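Local atomic coordinates of carbohydrate deacetylase (Enterococcus faecalis, PDB entry 2I5I), a protein that probably removes acetyl groups from acetylated carbohydrates, with magnesium as cofactor, as a step in the breakdown of oligosaccharides. Residues I8-D13 against V208-C213; H64-L69 against D111-S116; P82-E87 against E99-E104; R122-I127 against Y151-R156; L197-V202 against E249-L254. All blocks are in the same frame, centred on the assembly; numbering follows the deposited sequence.

Interaction 1 of 5, residues I8-D13 against V208-C213; sequences IINADD and VFEINC
Val208 opens the strand by laying CG1 against Ile8 CD1 at 3.9 Å, the two side chains crossing obliquely. Phe209 follows with its carbonyl, which takes the Ile8 amide almost head-on (Ile8 N to Phe209 O 2.8 Å, N-H...O 174°). Glu210 runs extended, CG anti to its backbone N, and lies alongside Asn10 with OE2 3.2 Å from Asn10 CB; this buried carboxylate is satisfied by Arg156 and Tyr258. Ile211 carries the parallel pairing in both directions: its N donates to Ile8 O, and its O receives Asn10 N at 3.0 Å. Asn212 holds CG in the crowded position between backbone N and carbonyl carbon (chi1 75°). From there ND2 meets Asp12 OD2 from above the carboxylate plane at 3.1 Å. Asp12 OD1 is paired with Arg156, whose charge probably eases the repulsion between Asp12 and Glu210. Cys213 closes the run, its O accepting Asp12 N at 2.8 Å, while its small SG fits beside Ile9 CG2 and Ala11 CB. In the parallel sheet at the core of this beta/alpha fold, strand 6-11, whose Asp12 end leads toward the predicted metal site, pairs also with 35-38, strand 179-181 borders 208-213, and helix 231-239 packs on Cys213.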
# COMPACT_ATOMS: atom_id res chain seq x y z
N ILE A 8 -9.06 27.15 7.19
CA ILE A 8 -9.10 26.21 6.09
C ILE A 8 -8.37 26.88 4.93
O ILE A 8 -8.73 27.98 4.50
CB ILE A 8 -10.55 25.87 5.73
CG1 ILE A 8 -11.36 25.26 6.87
CG2 ILE A 8 -10.57 24.98 4.49
CD1 ILE A 8 -12.83 25.18 6.56
N ILE A 9 -7.32 26.26 4.44
CA ILE A 9 -6.53 26.64 3.28
C ILE A 9 -6.81 25.58 2.23
O ILE A 9 -6.41 24.43 2.33
CB ILE A 9 -5.03 26.77 3.60
CG1 ILE A 9 -4.82 27.72 4.77
CG2 ILE A 9 -4.23 27.21 2.40
CD1 ILE A 9 -3.40 27.96 5.19
N ASN A 10 -7.60 26.01 1.25
CA ASN A 10 -8.16 25.07 0.29
C ASN A 10 -7.61 25.38 -1.09
O ASN A 10 -7.74 26.49 -1.60
CB ASN A 10 -9.70 25.11 0.25
CG ASN A 10 -10.27 24.06 -0.70
OD1 ASN A 10 -10.69 22.97 -0.29
ND2 ASN A 10 -10.29 24.42 -1.96
N ALA A 11 -7.02 24.34 -1.67
CA ALA A 11 -6.51 24.44 -3.04
C ALA A 11 -7.61 24.11 -4.03
O ALA A 11 -8.14 23.00 -4.02
CB ALA A 11 -5.33 23.48 -3.23
N ASP A 12 -7.98 25.05 -4.89
CA ASP A 12 -8.96 24.75 -5.91
C ASP A 12 -8.34 23.98 -7.09
O ASP A 12 -7.13 24.09 -7.34
CB ASP A 12 -9.60 26.06 -6.39
CG ASP A 12 -10.38 26.77 -5.30
OD1 ASP A 12 -10.40 26.30 -4.14
OD2 ASP A 12 -11.00 27.81 -5.61
N ASP A 13 -9.14 23.18 -7.77
CA ASP A 13 -8.84 22.56 -9.04
C ASP A 13 -8.11 21.23 -8.93
O ASP A 13 -7.42 20.82 -9.87
CB ASP A 13 -8.02 23.51 -9.93
CG ASP A 13 -8.78 24.74 -10.38
OD1 ASP A 13 -10.03 24.69 -10.32
OD2 ASP A 13 -8.17 25.76 -10.79
N VAL A 208 -14.46 30.31 11.93
CA VAL A 208 -13.92 29.57 10.81
C VAL A 208 -13.72 30.44 9.58
O VAL A 208 -14.63 31.13 9.11
CB VAL A 208 -14.81 28.38 10.42
CG1 VAL A 208 -14.13 27.56 9.32
CG2 VAL A 208 -15.11 27.50 11.62
N PHE A 209 -12.51 30.38 9.04
CA PHE A 209 -12.06 31.16 7.91
C PHE A 209 -11.53 30.25 6.80
O PHE A 209 -10.95 29.21 7.11
CB PHE A 209 -10.96 32.14 8.30
CG PHE A 209 -11.33 33.04 9.47
CD1 PHE A 209 -11.36 32.54 10.76
CD2 PHE A 209 -11.64 34.36 9.25
CE1 PHE A 209 -11.70 33.35 11.82
CE2 PHE A 209 -11.98 35.19 10.30
CZ PHE A 209 -12.02 34.68 11.58
N GLU A 210 -11.73 30.68 5.56
CA GLU A 210 -11.20 29.94 4.41
C GLU A 210 -10.35 30.88 3.56
O GLU A 210 -10.79 31.94 3.11
CB GLU A 210 -12.28 29.30 3.54
CG GLU A 210 -11.67 28.52 2.38
CD GLU A 210 -12.65 27.79 1.50
OE1 GLU A 210 -13.87 27.88 1.75
OE2 GLU A 210 -12.22 27.12 0.53
N ILE A 211 -9.10 30.47 3.35
CA ILE A 211 -8.31 31.11 2.30
C ILE A 211 -8.21 30.15 1.12
O ILE A 211 -7.76 29.02 1.29
CB ILE A 211 -6.89 31.43 2.79
CG1 ILE A 211 -6.79 32.57 3.80
CG2 ILE A 211 -6.00 31.68 1.58
CD1 ILE A 211 -5.54 32.50 4.66
N ASN A 212 -8.64 30.54 -0.09
CA ASN A 212 -8.51 29.59 -1.20
C ASN A 212 -7.22 29.93 -1.96
O ASN A 212 -6.58 30.98 -1.80
CB ASN A 212 -9.72 29.56 -2.11
CG ASN A 212 -9.86 30.73 -3.05
OD1 ASN A 212 -9.56 31.86 -2.66
ND2 ASN A 212 -10.32 30.47 -4.26
N CYS A 213 -6.81 28.96 -2.78
CA CYS A 213 -5.56 29.15 -3.52
C CYS A 213 -5.50 28.19 -4.71
O CYS A 213 -6.33 27.30 -4.79
CB CYS A 213 -4.35 28.94 -2.61
SG CYS A 213 -4.31 27.36 -1.73

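Interaction 2 of 5, residues H64-L69 against D111-S116; sequences HLTLTL and DAQIIS
The carboxamide of Gln113 clasps both backbone polar groups of Thr66. Its OE1 accepts Thr66 N at 2.9 Å, the donor lying in the carbonyl plane on a lone pair. Its NE2 donates to Thr66 O at 3.0 Å along a nearly straight line (N-H...O 173°), within the amide plane and again on a lone pair. A glutamine suits the place because one flat group offers both an acceptor and a donor to a chain that has just left its strand. The side chain reaches across because CG stands anti to the carbonyl carbon (chi1 -79°) and the chain then runs extended. Alongside the stem of the glutamine, Leu65 CD2 fills the angle between helix and strand, 3.8 Å from Gln113 CB and 4.0 Å from Ile114 CG1. The contact thus joins helix 103-117 to the C-terminal end of strand 60-65 in the parallel sheet, where the loops of beta/alpha folds commonly gather active-site residues. Further out, a water donates to both His64 O and Gln113 OE1, so OE1 is gripped twice. NE2 also donates to Glu109 OE2, and these bonds together fix the rotation of the amide. His64 ND1 is bonded to Asp128, and the Thr66 side chain lies about 4 Å from that of His130, the predicted magnesium ligand. On the helix, Asp111 bridges to Lys150 and to Lys6 of the second subunit.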
# COMPACT_ATOMS: atom_id res chain seq x y z
N HIS A 64 -15.67 20.35 -6.43
CA HIS A 64 -15.56 21.57 -7.18
C HIS A 64 -16.59 21.59 -8.32
O HIS A 64 -16.35 21.10 -9.43
CB HIS A 64 -14.15 21.71 -7.76
CG HIS A 64 -13.63 23.11 -7.87
ND1 HIS A 64 -13.84 24.07 -6.92
CD2 HIS A 64 -12.89 23.72 -8.82
CE1 HIS A 64 -13.27 25.21 -7.27
NE2 HIS A 64 -12.68 25.02 -8.43
N LEU A 65 -17.79 22.13 -8.05
CA LEU A 65 -18.80 22.18 -9.10
C LEU A 65 -18.43 23.21 -10.16
O LEU A 65 -17.74 24.17 -9.84
CB LEU A 65 -20.16 22.53 -8.51
CG LEU A 65 -20.72 21.59 -7.44
CD1 LEU A 65 -21.95 22.28 -6.83
CD2 LEU A 65 -21.07 20.22 -7.97
N THR A 66 -18.89 23.03 -11.40
CA THR A 66 -18.63 23.96 -12.48
C THR A 66 -19.75 24.05 -13.51
O THR A 66 -20.53 23.12 -13.75
CB THR A 66 -17.31 23.58 -13.23
OG1 THR A 66 -16.98 24.62 -14.15
CG2 THR A 66 -17.51 22.30 -13.99
N LEU A 67 -19.81 25.23 -14.11
CA LEU A 67 -20.62 25.54 -15.26
C LEU A 67 -19.79 26.16 -16.38
O LEU A 67 -20.33 26.48 -17.43
CB LEU A 67 -21.74 26.52 -14.89
CG LEU A 67 -22.84 25.97 -13.98
CD1 LEU A 67 -23.83 27.06 -13.60
CD2 LEU A 67 -23.57 24.81 -14.63
N THR A 68 -18.48 26.34 -16.16
CA THR A 68 -17.70 27.19 -17.05
C THR A 68 -16.31 26.64 -17.33
O THR A 68 -15.44 27.36 -17.82
CB THR A 68 -17.53 28.60 -16.42
OG1 THR A 68 -16.80 28.46 -15.20
CG2 THR A 68 -18.86 29.24 -16.03
N LEU A 69 -16.06 25.37 -17.00
CA LEU A 69 -14.72 24.81 -17.15
C LEU A 69 -14.34 24.80 -18.64
O LEU A 69 -14.99 24.17 -19.47
CB LEU A 69 -14.59 23.44 -16.55
CG LEU A 69 -13.24 22.71 -16.55
CD1 LEU A 69 -12.24 23.39 -15.63
CD2 LEU A 69 -13.41 21.26 -16.11
N ASP A 111 -26.02 18.09 -9.46
CA ASP A 111 -26.34 16.85 -8.77
C ASP A 111 -25.54 15.71 -9.41
O ASP A 111 -24.93 14.87 -8.75
CB ASP A 111 -27.83 16.61 -8.85
CG ASP A 111 -28.32 15.29 -8.28
OD1 ASP A 111 -28.32 15.11 -7.03
OD2 ASP A 111 -28.72 14.42 -9.07
N ALA A 112 -25.53 15.68 -10.73
CA ALA A 112 -24.75 14.71 -11.48
C ALA A 112 -23.26 14.80 -11.15
O ALA A 112 -22.57 13.79 -11.07
CB ALA A 112 -24.98 14.94 -12.97
N GLN A 113 -22.76 16.02 -10.94
CA GLN A 113 -21.34 16.19 -10.64
C GLN A 113 -21.01 15.63 -9.27
O GLN A 113 -19.92 15.13 -8.98
CB GLN A 113 -20.94 17.67 -10.72
CG GLN A 113 -20.74 18.09 -12.18
CD GLN A 113 -20.49 19.58 -12.34
OE1 GLN A 113 -19.87 20.27 -11.53
NE2 GLN A 113 -20.97 20.13 -13.46
N ILE A 114 -21.99 15.70 -8.38
CA ILE A 114 -21.75 15.20 -7.02
C ILE A 114 -21.75 13.69 -7.05
O ILE A 114 -20.88 13.05 -6.45
CB ILE A 114 -22.79 15.74 -6.03
CG1 ILE A 114 -22.60 17.23 -5.76
CG2 ILE A 114 -22.79 14.92 -4.75
CD1 ILE A 114 -23.76 17.89 -5.05
N ILE A 115 -22.71 13.11 -7.77
CA ILE A 115 -22.75 11.65 -7.90
C ILE A 115 -21.48 11.12 -8.57
O ILE A 115 -20.97 10.08 -8.20
CB ILE A 115 -23.99 11.22 -8.69
CG1 ILE A 115 -25.25 11.38 -7.80
CG2 ILE A 115 -23.90 9.83 -9.25
CD1 ILE A 115 -26.16 12.38 -8.45
N SER A 116 -20.99 11.88 -9.54
CA SER A 116 -19.78 11.54 -10.26
C SER A 116 -18.58 11.55 -9.31
O SER A 116 -17.78 10.62 -9.39
CB SER A 116 -19.54 12.46 -11.44
OG SER A 116 -20.58 12.33 -12.38
O HOH W 1 -17.08 19.72 -11.64

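Interaction 3 of 5, residues P82-E87 against E99-E104; sequences PSLVDE and EKVNLE
Of the flat groups, the carboxamide of Asn102 meets the opposing loop through its CB stem, while the indole of Trp92, from the intervening chain, donates a weak hydrogen bond from NE1 to Ser83 O and is touched by the Lys100 side chain. Asn102 is the N-cap of helix 103-117: its OD1 accepts the backbone N of Glu105, a role suited to a short side chain that can fold back over the first turn. CG is anti to the backbone N (chi1 168°), and CB, fixed by the backbone, lies beside the serine. There Ser83 OG approaches Asn102 CB to 3.4 Å and accepts Asn102 N at 3.0 Å, although the exact place of OG is less sure. The serine oxygen sits between its own backbone N and carbonyl carbon (chi1 78°), the crowded position, and a small hydroxyl fits it without bulk. The Ser83 backbone N is bonded to Glu105 OE1, so one serine is tied to both the cap residue and the first helical turn. Next to this polar link the loop and the helix start share an apolar patch, with Val106 of the helix touching both Leu84 and Val101. The two side chains cross at about a right angle, only the leucine's tip being used: Leu84 CD2 lies 3.5 Å from Val101 CG1 and 3.6 Å from Val101 CB.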
# COMPACT_ATOMS: atom_id res chain seq x y z
N PRO A 82 -29.32 21.51 -22.22
CA PRO A 82 -28.96 22.24 -23.43
C PRO A 82 -28.61 23.69 -23.17
O PRO A 82 -27.90 24.31 -23.96
CB PRO A 82 -30.24 22.14 -24.28
CG PRO A 82 -31.35 21.86 -23.33
CD PRO A 82 -30.75 21.12 -22.18
N SER A 83 -29.13 24.24 -22.06
CA SER A 83 -28.87 25.64 -21.75
C SER A 83 -27.45 25.87 -21.23
O SER A 83 -26.98 26.98 -21.05
CB SER A 83 -29.85 26.10 -20.66
OG SER A 83 -29.43 25.61 -19.38
N LEU A 84 -26.77 24.76 -20.94
CA LEU A 84 -25.48 24.87 -20.28
C LEU A 84 -24.32 24.87 -21.28
O LEU A 84 -23.20 25.17 -20.86
CB LEU A 84 -25.29 23.71 -19.30
CG LEU A 84 -26.32 23.53 -18.19
CD1 LEU A 84 -25.75 22.62 -17.11
CD2 LEU A 84 -26.76 24.85 -17.57
N VAL A 85 -24.61 24.55 -22.54
CA VAL A 85 -23.50 24.34 -23.48
C VAL A 85 -23.48 25.18 -24.74
O VAL A 85 -24.50 25.62 -25.25
CB VAL A 85 -23.52 22.87 -23.93
CG1 VAL A 85 -23.51 21.98 -22.68
CG2 VAL A 85 -24.71 22.57 -24.82
N ASP A 86 -22.27 25.37 -25.27
CA ASP A 86 -22.15 26.05 -26.56
C ASP A 86 -22.55 25.11 -27.69
O ASP A 86 -23.01 23.98 -27.50
CB ASP A 86 -20.74 26.60 -26.73
CG ASP A 86 -19.64 25.56 -26.89
OD1 ASP A 86 -19.91 24.40 -27.17
OD2 ASP A 86 -18.45 25.96 -26.73
N GLU A 87 -22.37 25.55 -28.93
CA GLU A 87 -22.80 24.75 -30.07
C GLU A 87 -22.16 23.38 -30.16
O GLU A 87 -22.76 22.46 -30.74
CB GLU A 87 -22.49 25.53 -31.37
CG GLU A 87 -21.05 25.31 -31.83
CD GLU A 87 -20.70 26.17 -33.02
OE1 GLU A 87 -21.53 26.25 -33.94
OE2 GLU A 87 -19.60 26.77 -33.04
N GLU A 99 -26.25 34.42 -18.22
CA GLU A 99 -27.40 34.77 -19.04
C GLU A 99 -28.01 33.57 -19.74
O GLU A 99 -29.17 33.56 -20.15
CB GLU A 99 -26.98 35.81 -20.10
N LYS A 100 -27.23 32.50 -19.92
CA LYS A 100 -27.77 31.40 -20.72
C LYS A 100 -28.43 30.33 -19.89
O LYS A 100 -29.41 29.71 -20.28
CB LYS A 100 -26.63 30.79 -21.53
CG LYS A 100 -25.89 31.81 -22.39
CD LYS A 100 -26.17 31.52 -23.86
CE LYS A 100 -25.80 32.72 -24.73
NZ LYS A 100 -26.62 32.66 -25.98
N VAL A 101 -27.87 30.06 -18.71
CA VAL A 101 -28.23 28.81 -18.06
C VAL A 101 -29.61 28.86 -17.41
O VAL A 101 -30.02 29.91 -16.91
CB VAL A 101 -27.18 28.41 -16.99
CG1 VAL A 101 -25.81 28.22 -17.62
CG2 VAL A 101 -27.11 29.46 -15.90
N ASN A 102 -30.27 27.73 -17.43
CA ASN A 102 -31.54 27.38 -16.83
C ASN A 102 -31.33 26.70 -15.48
O ASN A 102 -30.63 25.70 -15.36
CB ASN A 102 -32.32 26.48 -17.79
CG ASN A 102 -33.52 25.80 -17.17
OD1 ASN A 102 -33.39 24.83 -16.43
ND2 ASN A 102 -34.72 26.30 -17.46
N LEU A 103 -31.94 27.21 -14.42
CA LEU A 103 -31.62 26.79 -13.07
C LEU A 103 -31.89 25.33 -12.79
O LEU A 103 -31.14 24.73 -12.02
CB LEU A 103 -32.39 27.66 -12.06
CG LEU A 103 -31.83 29.07 -11.92
CD1 LEU A 103 -32.83 29.96 -11.18
CD2 LEU A 103 -30.48 29.06 -11.22
N GLU A 104 -32.92 24.77 -13.40
CA GLU A 104 -33.27 23.38 -13.22
C GLU A 104 -32.18 22.48 -13.83
O GLU A 104 -31.85 21.46 -13.23
CB GLU A 104 -34.62 23.02 -13.84

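Interaction 4 of 5, residues R122-I127 against Y151-R156; sequences RRPDHI and YQLPLR
Two backbone hydrogen bonds join the two segments around Ile127: its N donates to Pro154 O at 3.1 Å, and its O accepts Arg156 N at 2.9 Å, nearly along the C=O axis. Together they form a single bridge between Ile127 and Leu155. Pro154 suits the intervening place, since it supplies the carbonyl and needs no amide partner.

A side-chain bond secures the other end. Extended from CG to NE, Arg123 brings NH2 within 3.0 Å of Tyr151 O, in the guanidinium plane and on a carbonyl lone pair. A water accepts from Arg123 NE and donates to Gln152 O, so the arginine edge spans the Schellman motif that ends helix 138-151, with Gln152 at positive phi (62°). Arg123 NH1 is salt-bridged to Glu259 of the second subunit.

Apolar contacts fill the middle. Leu153 CD1 lies between Pro124 CG (3.9 Å) and Ile127 CG1 (4.0 Å), crossing both side chains at about a right angle, and Leu155 CD1 rests on Ile127 CG2 at 3.6 Å.

Among the polar side chains, His126 ND1 donates to Asp125 OD1 at 2.7 Å, in the ring plane, and its ring stacks with Tyr258. In this parallel beta/alpha fold, the Schellman C-cap and the single bridge at the start of strand 127-129 bring Arg156, salt-bridged to Asp12, within about 8 Å of the predicted magnesium ligand His130, side chain to side chain.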
# COMPACT_ATOMS: atom_id res chain seq x y z
N ARG A 122 -15.64 7.83 -2.38
CA ARG A 122 -15.51 8.78 -1.31
C ARG A 122 -16.60 9.86 -1.41
O ARG A 122 -16.93 10.31 -2.49
CB ARG A 122 -14.19 9.54 -1.29
CG ARG A 122 -13.05 9.11 -0.40
CD ARG A 122 -11.81 9.90 -0.81
NE ARG A 122 -11.49 11.00 0.09
CZ ARG A 122 -10.31 11.57 0.25
NH1 ARG A 122 -9.25 11.15 -0.44
NH2 ARG A 122 -10.14 12.57 1.12
N ARG A 123 -17.10 10.22 -0.23
CA ARG A 123 -18.04 11.33 -0.15
C ARG A 123 -17.27 12.63 -0.16
O ARG A 123 -16.28 12.72 0.59
CB ARG A 123 -18.83 11.19 1.16
CG ARG A 123 -20.06 12.08 1.25
CD ARG A 123 -20.95 11.58 2.40
NE ARG A 123 -22.24 12.25 2.26
CZ ARG A 123 -23.29 11.72 1.64
NH1 ARG A 123 -23.33 10.53 1.07
NH2 ARG A 123 -24.39 12.47 1.61
N PRO A 124 -17.64 13.67 -0.89
CA PRO A 124 -16.92 14.94 -0.70
C PRO A 124 -17.14 15.42 0.72
O PRO A 124 -18.16 15.09 1.34
CB PRO A 124 -17.59 15.86 -1.70
CG PRO A 124 -18.88 15.23 -2.07
CD PRO A 124 -18.74 13.75 -1.85
N ASP A 125 -16.24 16.19 1.32
CA ASP A 125 -16.52 16.71 2.66
C ASP A 125 -17.18 18.08 2.58
O ASP A 125 -17.61 18.66 3.60
CB ASP A 125 -15.24 16.70 3.48
CG ASP A 125 -14.22 17.76 3.15
OD1 ASP A 125 -14.38 18.37 2.07
OD2 ASP A 125 -13.28 17.97 3.95
N HIS A 126 -17.26 18.66 1.38
CA HIS A 126 -17.87 19.96 1.18
C HIS A 126 -17.99 20.28 -0.31
O HIS A 126 -17.56 19.52 -1.17
CB HIS A 126 -17.09 21.05 1.90
CG HIS A 126 -15.87 21.62 1.26
ND1 HIS A 126 -14.66 20.97 1.28
CD2 HIS A 126 -15.65 22.79 0.61
CE1 HIS A 126 -13.76 21.73 0.66
NE2 HIS A 126 -14.33 22.84 0.23
N ILE A 127 -18.62 21.42 -0.57
CA ILE A 127 -18.92 21.89 -1.90
C ILE A 127 -18.42 23.31 -2.10
O ILE A 127 -18.53 24.18 -1.24
CB ILE A 127 -20.45 21.89 -2.19
CG1 ILE A 127 -21.09 20.51 -2.11
CG2 ILE A 127 -20.76 22.55 -3.52
CD1 ILE A 127 -22.60 20.52 -2.13
N TYR A 151 -27.48 16.74 0.12
CA TYR A 151 -26.40 15.80 0.44
C TYR A 151 -25.82 16.07 1.81
O TYR A 151 -24.95 15.33 2.27
CB TYR A 151 -25.31 15.85 -0.65
CG TYR A 151 -25.80 15.25 -1.94
CD1 TYR A 151 -25.72 13.87 -2.14
CD2 TYR A 151 -26.33 16.00 -2.96
CE1 TYR A 151 -26.17 13.29 -3.32
CE2 TYR A 151 -26.78 15.45 -4.14
CZ TYR A 151 -26.69 14.08 -4.32
OH TYR A 151 -27.15 13.55 -5.50
N GLN A 152 -26.32 17.11 2.50
CA GLN A 152 -25.88 17.34 3.87
C GLN A 152 -24.38 17.60 3.94
O GLN A 152 -23.66 16.94 4.66
CB GLN A 152 -26.23 16.16 4.78
CG GLN A 152 -27.69 16.10 5.18
CD GLN A 152 -28.18 17.35 5.89
OE1 GLN A 152 -27.87 17.59 7.06
NE2 GLN A 152 -28.93 18.16 5.16
N LEU A 153 -23.98 18.58 3.15
CA LEU A 153 -22.60 19.04 3.06
C LEU A 153 -22.51 20.54 3.29
O LEU A 153 -23.40 21.24 2.80
CB LEU A 153 -22.05 18.76 1.66
CG LEU A 153 -22.01 17.28 1.29
CD1 LEU A 153 -21.79 17.12 -0.20
CD2 LEU A 153 -20.95 16.56 2.12
N PRO A 154 -21.48 20.97 3.99
CA PRO A 154 -21.23 22.41 4.14
C PRO A 154 -20.78 22.96 2.79
O PRO A 154 -20.30 22.20 1.93
CB PRO A 154 -20.11 22.50 5.17
CG PRO A 154 -19.44 21.16 5.09
CD PRO A 154 -20.49 20.16 4.71
N LEU A 155 -20.96 24.25 2.62
CA LEU A 155 -20.76 24.94 1.37
C LEU A 155 -19.87 26.15 1.53
O LEU A 155 -20.05 26.91 2.50
CB LEU A 155 -22.13 25.38 0.83
CG LEU A 155 -22.14 26.27 -0.39
CD1 LEU A 155 -21.61 25.49 -1.60
CD2 LEU A 155 -23.52 26.80 -0.72
N ARG A 156 -18.95 26.37 0.61
CA ARG A 156 -18.06 27.50 0.65
C ARG A 156 -18.86 28.82 0.76
O ARG A 156 -19.86 28.95 0.05
CB ARG A 156 -17.19 27.57 -0.61
CG ARG A 156 -16.40 28.86 -0.71
CD ARG A 156 -15.54 28.86 -1.97
NE ARG A 156 -14.25 28.22 -1.68
CZ ARG A 156 -13.31 28.05 -2.61
NH1 ARG A 156 -13.51 28.45 -3.85
NH2 ARG A 156 -12.14 27.47 -2.32
O HOH W 2 -22.71 14.22 4.20

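Interaction 5 of 5, residues L197-V202 against E249-L254; sequences LLDMVV and EERGIL
Arg251 spans the contact from root to tip. Its CB meets Val202 CG2 at 3.5 Å, and CG lies over the same methyl at 3.7 Å, the two side chains crossing at about a right angle. CG stands anti to the carbonyl carbon (chi1 -77°) and the chain stays extended to NE, so CD passes Leu198 CB at 3.7 Å. NE then reaches Asp199 OD1 at 2.6 Å, and NH2 reaches the same oxygen at 2.6 Å: a side-on salt bridge in which one carboxylate atom takes both donors. Guanidinium and carboxylate are turned 25° apart, and the nitrogens come from above the carboxylate plane. The remaining tip, NH1, bonds back to Ala247 O in the last turn of helix 242-250, which limits rotation of the group. Arginine suits this site because its long aliphatic stem covers apolar neighbours while its charged end stays near the surface. Deeper, Ile253 CD1 touches Val202 CG2 at 3.9 Å and Leu198 CD2 at 4.0 Å, with Leu7 of strand 6-11 packed against Leu198 and Ile253. Gly252, at positive phi, forms the Schellman C-cap of helix 242-250, which leads into strand 254-256 of the parallel sheet beside helix 191-203.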
# COMPACT_ATOMS: atom_id res chain seq x y z
N LEU A 197 -3.55 38.40 5.31
CA LEU A 197 -4.78 37.63 5.51
C LEU A 197 -4.78 36.99 6.89
O LEU A 197 -5.83 36.85 7.52
CB LEU A 197 -4.91 36.57 4.43
CG LEU A 197 -5.15 37.07 3.01
CD1 LEU A 197 -5.11 35.91 2.02
CD2 LEU A 197 -6.47 37.82 2.89
N LEU A 198 -3.60 36.60 7.36
CA LEU A 198 -3.57 35.94 8.67
C LEU A 198 -3.93 36.95 9.75
O LEU A 198 -4.69 36.69 10.68
CB LEU A 198 -2.21 35.29 8.93
CG LEU A 198 -1.82 34.11 8.03
CD1 LEU A 198 -0.40 33.65 8.34
CD2 LEU A 198 -2.81 32.97 8.18
N ASP A 199 -3.38 38.15 9.64
CA ASP A 199 -3.72 39.16 10.64
C ASP A 199 -5.22 39.44 10.61
O ASP A 199 -5.85 39.63 11.65
CB ASP A 199 -2.92 40.43 10.36
CG ASP A 199 -1.44 40.28 10.60
OD1 ASP A 199 -1.07 39.47 11.47
OD2 ASP A 199 -0.67 40.98 9.90
N MSE A 200 -5.78 39.46 9.41
CA MSE A 200 -7.22 39.66 9.25
C MSE A 200 -7.91 38.58 10.08
O MSE A 200 -8.84 38.85 10.84
CB MSE A 200 -7.69 39.64 7.81
CG MSE A 200 -7.46 40.92 7.01
SE MSE A 200 -7.93 40.73 5.27
CE MSE A 200 -8.10 42.44 4.77
N VAL A 201 -7.45 37.33 9.96
CA VAL A 201 -8.15 36.29 10.73
C VAL A 201 -8.04 36.55 12.22
O VAL A 201 -8.97 36.37 13.01
CB VAL A 201 -7.62 34.88 10.42
CG1 VAL A 201 -8.17 33.87 11.41
CG2 VAL A 201 -7.99 34.51 8.99
N VAL A 202 -6.87 36.98 12.64
CA VAL A 202 -6.65 37.14 14.07
C VAL A 202 -7.48 38.30 14.61
O VAL A 202 -7.85 38.33 15.78
CB VAL A 202 -5.16 37.38 14.37
CG1 VAL A 202 -4.99 38.04 15.73
CG2 VAL A 202 -4.39 36.07 14.32
N GLU A 249 1.68 29.74 13.14
CA GLU A 249 2.13 29.40 14.48
C GLU A 249 2.09 30.60 15.43
O GLU A 249 1.44 30.54 16.47
CB GLU A 249 3.55 28.82 14.44
CG GLU A 249 3.71 27.53 13.66
CD GLU A 249 4.79 26.59 14.15
OE1 GLU A 249 5.30 26.75 15.28
OE2 GLU A 249 5.13 25.65 13.38
N GLU A 250 2.77 31.68 15.07
CA GLU A 250 2.91 32.88 15.89
C GLU A 250 1.55 33.48 16.24
O GLU A 250 1.41 34.23 17.20
CB GLU A 250 3.76 33.92 15.16
CG GLU A 250 3.34 35.37 15.26
N ARG A 251 0.55 33.17 15.42
CA ARG A 251 -0.75 33.80 15.63
C ARG A 251 -1.72 32.83 16.30
O ARG A 251 -2.88 33.19 16.46
CB ARG A 251 -1.35 34.29 14.32
CG ARG A 251 -0.72 35.58 13.81
CD ARG A 251 -1.11 35.84 12.38
NE ARG A 251 -0.49 37.00 11.77
CZ ARG A 251 0.79 37.15 11.47
NH1 ARG A 251 1.67 36.20 11.74
NH2 ARG A 251 1.21 38.27 10.90
N GLY A 252 -1.24 31.65 16.68
CA GLY A 252 -2.06 30.67 17.35
C GLY A 252 -3.14 30.08 16.47
O GLY A 252 -4.06 29.43 16.98
N ILE A 253 -3.07 30.28 15.15
CA ILE A 253 -4.16 29.81 14.29
C ILE A 253 -4.11 28.30 14.09
O ILE A 253 -3.04 27.73 13.89
CB ILE A 253 -4.13 30.55 12.93
CG1 ILE A 253 -4.32 32.06 13.13
CG2 ILE A 253 -5.12 29.98 11.94
CD1 ILE A 253 -4.02 32.96 11.98
N LEU A 254 -5.29 27.69 14.15
CA LEU A 254 -5.50 26.27 13.99
C LEU A 254 -5.74 25.93 12.52
O LEU A 254 -6.69 26.48 11.94
CB LEU A 254 -6.69 25.72 14.77
CG LEU A 254 -6.62 25.71 16.30
CD1 LEU A 254 -7.90 25.15 16.90
CD2 LEU A 254 -5.38 24.93 16.74

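Overall arrangement
Interactions 1 and 2 meet at the putative metal site: Asp13 of the one and His64 of the other group with His130 in a pattern that could hold the predicted magnesium ion. Asp13 OD1 lies 3.3 Å from His64 NE2. Interaction 4 joins the same region through Arg156 NH2, salt-bridged to Asp12 OD1 at 2.8 Å and Glu210 OE2 at 2.9 Å. Interactions 2 and 4 share a wall, Leu65 CD1 packing 3.5 Å from Ile127 CG2, and both touch the second subunit. Interaction 3 continues outward from interaction 2 along helix 103-117. Interaction 5 backs onto strand 208-213, with Val201 against Phe209, and its centre is about 42 Å from that of interaction 3.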